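PDB 6M6Q: dicer Related Helicase from Caenorhabditis elegans, which probably hydrolyses ATP and binds single- and double-stranded RNA as a RIG-I-like receptor family helicase, the present chain being its N-terminal domain. Local coordinates for residues 110-113 / 114-117; 159-162 / 163-166. One frame throughout, in Å; residues are numbered along the deposited sequence. Where two conformers were deposited one is given.

Interactions 1 and 2 are two local contacts within the all-helical N-terminal domain, arranged in series along the chain. Interaction 1, midway along the long helix 94-127, follows the i to i+4 spacing of an alpha-helix; interaction 2, where a loop runs into the first turn of helix 162-171, mixes contacts two and three residues apart with one i to i+4 pair of bonds. Their centres are about 40 Å apart and their nearest atoms about 25 Å, so they do not touch, and they sit on opposite sides of the chain's centre. Interaction 1 also meets the second subunit, whereas interaction 2 packs within its own chain. The ATP-hydrolysing helicase motor of the full protein probably lies outside this domain.

Interaction 1. Residues 110-113 / 114-117; sequences HQQK and VQRR
The amide N of Arg117 donates to the carbonyl O of Lys113 at 2.8 Å, with an N-H...O angle of 166°. One residue back, Arg116 N reaches Gln112 O at 3.0 Å, and Val114 N binds His110 O at the same length; the bond from Gln115 N to Gln111 O, at 3.3 Å, is weak. This spacing of four residues sets side chains one turn apart above one another. Val114 CG2 lies over one face of the His110 ring, 4.2 Å from its centroid and displaced toward the NE2 side, a CH-pi contact. With CG anti to its backbone N (chi1 178°), His110 turns its ring alongside the following turn, against the methyl that a branched valine offers. The ring's NE2 bonds to Glu175 of the second subunit, and Val114 packs on Asn179 of that subunit. On another flank the Gln112 chain bends at chi2 (73°), bringing its amide OE1 above one face of the Arg116 guanidinium, 3.8 Å from NE, in van der Waals contact, with the amide plane steeply inclined to that face. The extended arginine spends its NH1 on the Asp73 carbonyl while its side chain touches Leu232 and Leu236 of helix 231-236, a long chain suited to spanning from one helix to another. Arg117 turns away to a salt bridge with Glu121, one further turn along. Such i to i+4 pairing of backbone and side chains is characteristic of a surface-exposed, polar alpha-helix, here helix 94-127, one flank of which meets the second subunit.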
loop_
_atom_site.group_PDB
_atom_site.type_symbol
_atom_site.label_atom_id
_atom_site.label_comp_id
_atom_site.label_asym_id
_atom_site.label_seq_id
_atom_site.Cartn_x
_atom_site.Cartn_y
_atom_site.Cartn_z
ATOM N N HIS B 110 14.675 -19.108 -4.750
ATOM C CA HIS B 110 13.534 -18.197 -4.975
ATOM C C HIS B 110 12.502 -18.388 -3.862
ATOM O O HIS B 110 12.111 -17.397 -3.264
ATOM C CB HIS B 110 12.949 -18.404 -6.359
ATOM C CG HIS B 110 11.769 -17.544 -6.626
ATOM N ND1 HIS B 110 11.894 -16.205 -6.940
ATOM C CD2 HIS B 110 10.444 -17.821 -6.626
ATOM C CE1 HIS B 110 10.698 -15.692 -7.107
ATOM N NE2 HIS B 110 9.790 -16.665 -6.912
ATOM N N GLN B 111 12.148 -19.619 -3.546
ATOM C CA GLN B 111 11.143 -19.917 -2.490
ATOM C C GLN B 111 11.633 -19.369 -1.139
ATOM O O GLN B 111 10.780 -18.887 -0.351
ATOM C CB GLN B 111 10.858 -21.417 -2.424
ATOM C CG GLN B 111 9.884 -21.884 -3.500
ATOM C CD GLN B 111 9.541 -23.347 -3.351
ATOM O OE1 GLN B 111 10.419 -24.190 -3.169
ATOM N NE2 GLN B 111 8.253 -23.658 -3.408
ATOM N N GLN B 112 12.952 -19.377 -0.908
ATOM C CA GLN B 112 13.582 -18.885 0.350
ATOM C C GLN B 112 13.492 -17.351 0.383
ATOM O O GLN B 112 13.170 -16.810 1.448
ATOM C CB GLN B 112 15.029 -19.387 0.461
ATOM C CG GLN B 112 15.724 -19.012 1.770
ATOM C CD GLN B 112 15.218 -19.805 2.950
ATOM O OE1 GLN B 112 15.207 -19.326 4.081
ATOM N NE2 GLN B 112 14.828 -21.047 2.701
ATOM N N LYS B 113 13.713 -16.707 -0.768
ATOM C CA LYS B 113 13.672 -15.234 -0.957
ATOM C C LYS B 113 12.257 -14.725 -0.659
ATOM O O LYS B 113 12.123 -13.703 0.035
ATOM C CB LYS B 113 14.094 -14.876 -2.390
ATOM C CG LYS B 113 15.100 -13.728 -2.515
ATOM C CD LYS B 113 15.572 -13.469 -3.933
ATOM C CE LYS B 113 14.673 -12.510 -4.686
ATOM N NZ LYS B 113 15.234 -12.156 -6.011
ATOM N N VAL B 114 11.250 -15.462 -1.107
ATOM C CA VAL B 114 9.805 -15.130 -0.983
ATOM C C VAL B 114 9.419 -15.129 0.507
ATOM O O VAL B 114 8.716 -14.203 0.930
ATOM C CB VAL B 114 8.954 -16.115 -1.816
ATOM C CG1 VAL B 114 7.527 -16.194 -1.335
ATOM C CG2 VAL B 114 8.987 -15.769 -3.300
ATOM N N GLN B 115 9.907 -16.102 1.277
ATOM C CA GLN B 115 9.690 -16.202 2.751
ATOM C C GLN B 115 10.413 -15.040 3.453
ATOM O O GLN B 115 9.775 -14.320 4.289
ATOM C CB GLN B 115 10.201 -17.553 3.257
ATOM C CG GLN B 115 9.838 -17.843 4.703
ATOM C CD GLN B 115 10.479 -19.113 5.194
ATOM O OE1 GLN B 115 10.020 -20.220 4.903
ATOM N NE2 GLN B 115 11.547 -18.956 5.958
ATOM N N ARG B 116 11.685 -14.848 3.137
ATOM C CA ARG B 116 12.493 -13.787 3.772
ATOM C C ARG B 116 11.835 -12.420 3.523
ATOM O O ARG B 116 11.631 -11.695 4.499
ATOM C CB ARG B 116 13.937 -13.858 3.297
ATOM C CG ARG B 116 14.829 -14.589 4.281
ATOM C CD ARG B 116 16.173 -14.935 3.718
ATOM N NE ARG B 116 16.793 -15.956 4.536
ATOM C CZ ARG B 116 17.890 -16.611 4.221
ATOM N NH1 ARG B 116 18.363 -17.528 5.045
ATOM N NH2 ARG B 116 18.538 -16.326 3.107
ATOM N N ARG B 117 11.430 -12.124 2.288
ATOM C CA ARG B 117 10.762 -10.831 1.949
ATOM C C ARG B 117 9.431 -10.690 2.689
ATOM O O ARG B 117 9.149 -9.599 3.170
ATOM C CB ARG B 117 10.519 -10.681 0.455
ATOM C CG ARG B 117 11.230 -9.476 -0.112
ATOM C CD ARG B 117 10.343 -8.287 -0.369
ATOM N NE ARG B 117 10.529 -7.923 -1.760
ATOM C CZ ARG B 117 10.254 -6.749 -2.282
ATOM N NH1 ARG B 117 9.783 -5.779 -1.527
ATOM N NH2 ARG B 117 10.446 -6.544 -3.575
#

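Interaction 2. Residues 159-162 / 163-166; sequences DGWL and TAET
Trp161 and Thr163 send their side chains out in the same direction, next to each other, with the indole NE1 3.3 Å from Thr163 CB and meeting it obliquely. The edge of the same ring comes up to the start of the helix, its CD1 3.6 Å from Ala164 N and 4.2 Å from the Ala164 methyl, where a small side chain leaves room for the indole. Both polar groups of the pair are taken up by carbonyls of the segment holding Ile273 and Phe275: Thr163 OG1 bonds to Phe275 O, and Trp161 NE1 weakly to Ile273 O. Leu162 and Glu165 are turned across each other, Leu162 CD1 touching Glu165 OE2 at 3.7 Å. Two donors of Thr166 grip Leu162 O from opposite faces of its carbonyl plane, OG1 at 3.0 Å and the backbone N at 3.2 Å; chi1 of -43° sets the hydroxyl beside the backbone N, where it can turn back to the preceding turn. A valine here would keep the branched shape, but Leu162 O would probably lose the hydroxyl's grip on one face of its carbonyl. The weak bond from Ala164 N to Trp161 O adds a tighter turn before it. A threonine hydroxyl returning to the i-4 carbonyl is a familiar feature of alpha-helices, here in the first turn of helix 162-171.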
loop_
_atom_site.group_PDB
_atom_site.type_symbol
_atom_site.label_atom_id
_atom_site.label_comp_id
_atom_site.label_asym_id
_atom_site.label_seq_id
_atom_site.Cartn_x
_atom_site.Cartn_y
_atom_site.Cartn_z
ATOM N N ASP B 159 19.174 26.917 6.383
ATOM C CA ASP B 159 17.843 27.342 6.893
ATOM C C ASP B 159 16.870 27.526 5.718
ATOM O O ASP B 159 15.685 27.168 5.869
ATOM C CB ASP B 159 17.967 28.638 7.700
ATOM C CG ASP B 159 19.075 28.599 8.743
ATOM O OD1 ASP B 159 20.205 29.058 8.434
ATOM O OD2 ASP B 159 18.816 28.087 9.835
ATOM N N GLY B 160 17.340 28.095 4.610
ATOM C CA GLY B 160 16.476 28.521 3.498
ATOM C C GLY B 160 16.589 27.591 2.313
ATOM O O GLY B 160 16.406 28.069 1.175
ATOM N N TRP B 161 16.890 26.311 2.557
ATOM C CA TRP B 161 17.157 25.302 1.494
ATOM C C TRP B 161 15.892 25.101 0.649
ATOM O O TRP B 161 14.929 24.576 1.170
ATOM C CB TRP B 161 17.633 23.987 2.104
ATOM C CG TRP B 161 18.430 23.154 1.153
ATOM C CD1 TRP B 161 18.018 22.054 0.460
ATOM C CD2 TRP B 161 19.788 23.388 0.759
ATOM N NE1 TRP B 161 19.037 21.575 -0.318
ATOM C CE2 TRP B 161 20.132 22.375 -0.160
ATOM C CE3 TRP B 161 20.743 24.350 1.094
ATOM C CZ2 TRP B 161 21.393 22.299 -0.738
ATOM C CZ3 TRP B 161 21.992 24.271 0.528
ATOM C CH2 TRP B 161 22.311 23.261 -0.377
ATOM N N LEU B 162 15.925 25.493 -0.617
ATOM C CA LEU B 162 14.736 25.544 -1.506
ATOM C C LEU B 162 14.403 24.127 -1.999
ATOM O O LEU B 162 13.242 23.882 -2.380
ATOM C CB LEU B 162 15.056 26.495 -2.661
ATOM C CG LEU B 162 14.069 26.515 -3.823
ATOM C CD1 LEU B 162 12.721 27.075 -3.394
ATOM C CD2 LEU B 162 14.632 27.322 -4.963
ATOM N N THR B 163 15.397 23.246 -2.035
ATOM C CA THR B 163 15.244 21.836 -2.450
ATOM C C THR B 163 14.356 21.122 -1.438
ATOM O O THR B 163 13.589 20.256 -1.843
ATOM C CB THR B 163 16.604 21.156 -2.566
ATOM O OG1 THR B 163 17.133 21.477 -3.849
ATOM C CG2 THR B 163 16.523 19.660 -2.385
ATOM N N ALA B 164 14.494 21.466 -0.158
ATOM C CA ALA B 164 13.732 20.866 0.959
ATOM C C ALA B 164 12.249 21.215 0.817
ATOM O O ALA B 164 11.429 20.338 1.073
ATOM C CB ALA B 164 14.283 21.319 2.288
ATOM N N GLU B 165 11.938 22.446 0.398
ATOM C CA GLU B 165 10.557 22.958 0.208
ATOM C C GLU B 165 9.896 22.217 -0.952
ATOM O O GLU B 165 8.774 21.730 -0.758
ATOM C CB GLU B 165 10.558 24.467 -0.035
ATOM C CG GLU B 165 9.160 25.041 -0.265
ATOM C CD GLU B 165 9.098 26.413 -0.943
ATOM O OE1 GLU B 165 8.048 26.722 -1.573
ATOM O OE2 GLU B 165 10.088 27.174 -0.841
ATOM N N THR B 166 10.590 22.065 -2.082
ATOM C CA THR B 166 10.062 21.334 -3.274
ATOM C C THR B 166 9.729 19.880 -2.880
ATOM O O THR B 166 8.629 19.433 -3.169
ATOM C CB THR B 166 11.044 21.384 -4.453
ATOM O OG1 THR B 166 11.576 22.703 -4.567
ATOM C CG2 THR B 166 10.408 20.964 -5.758
#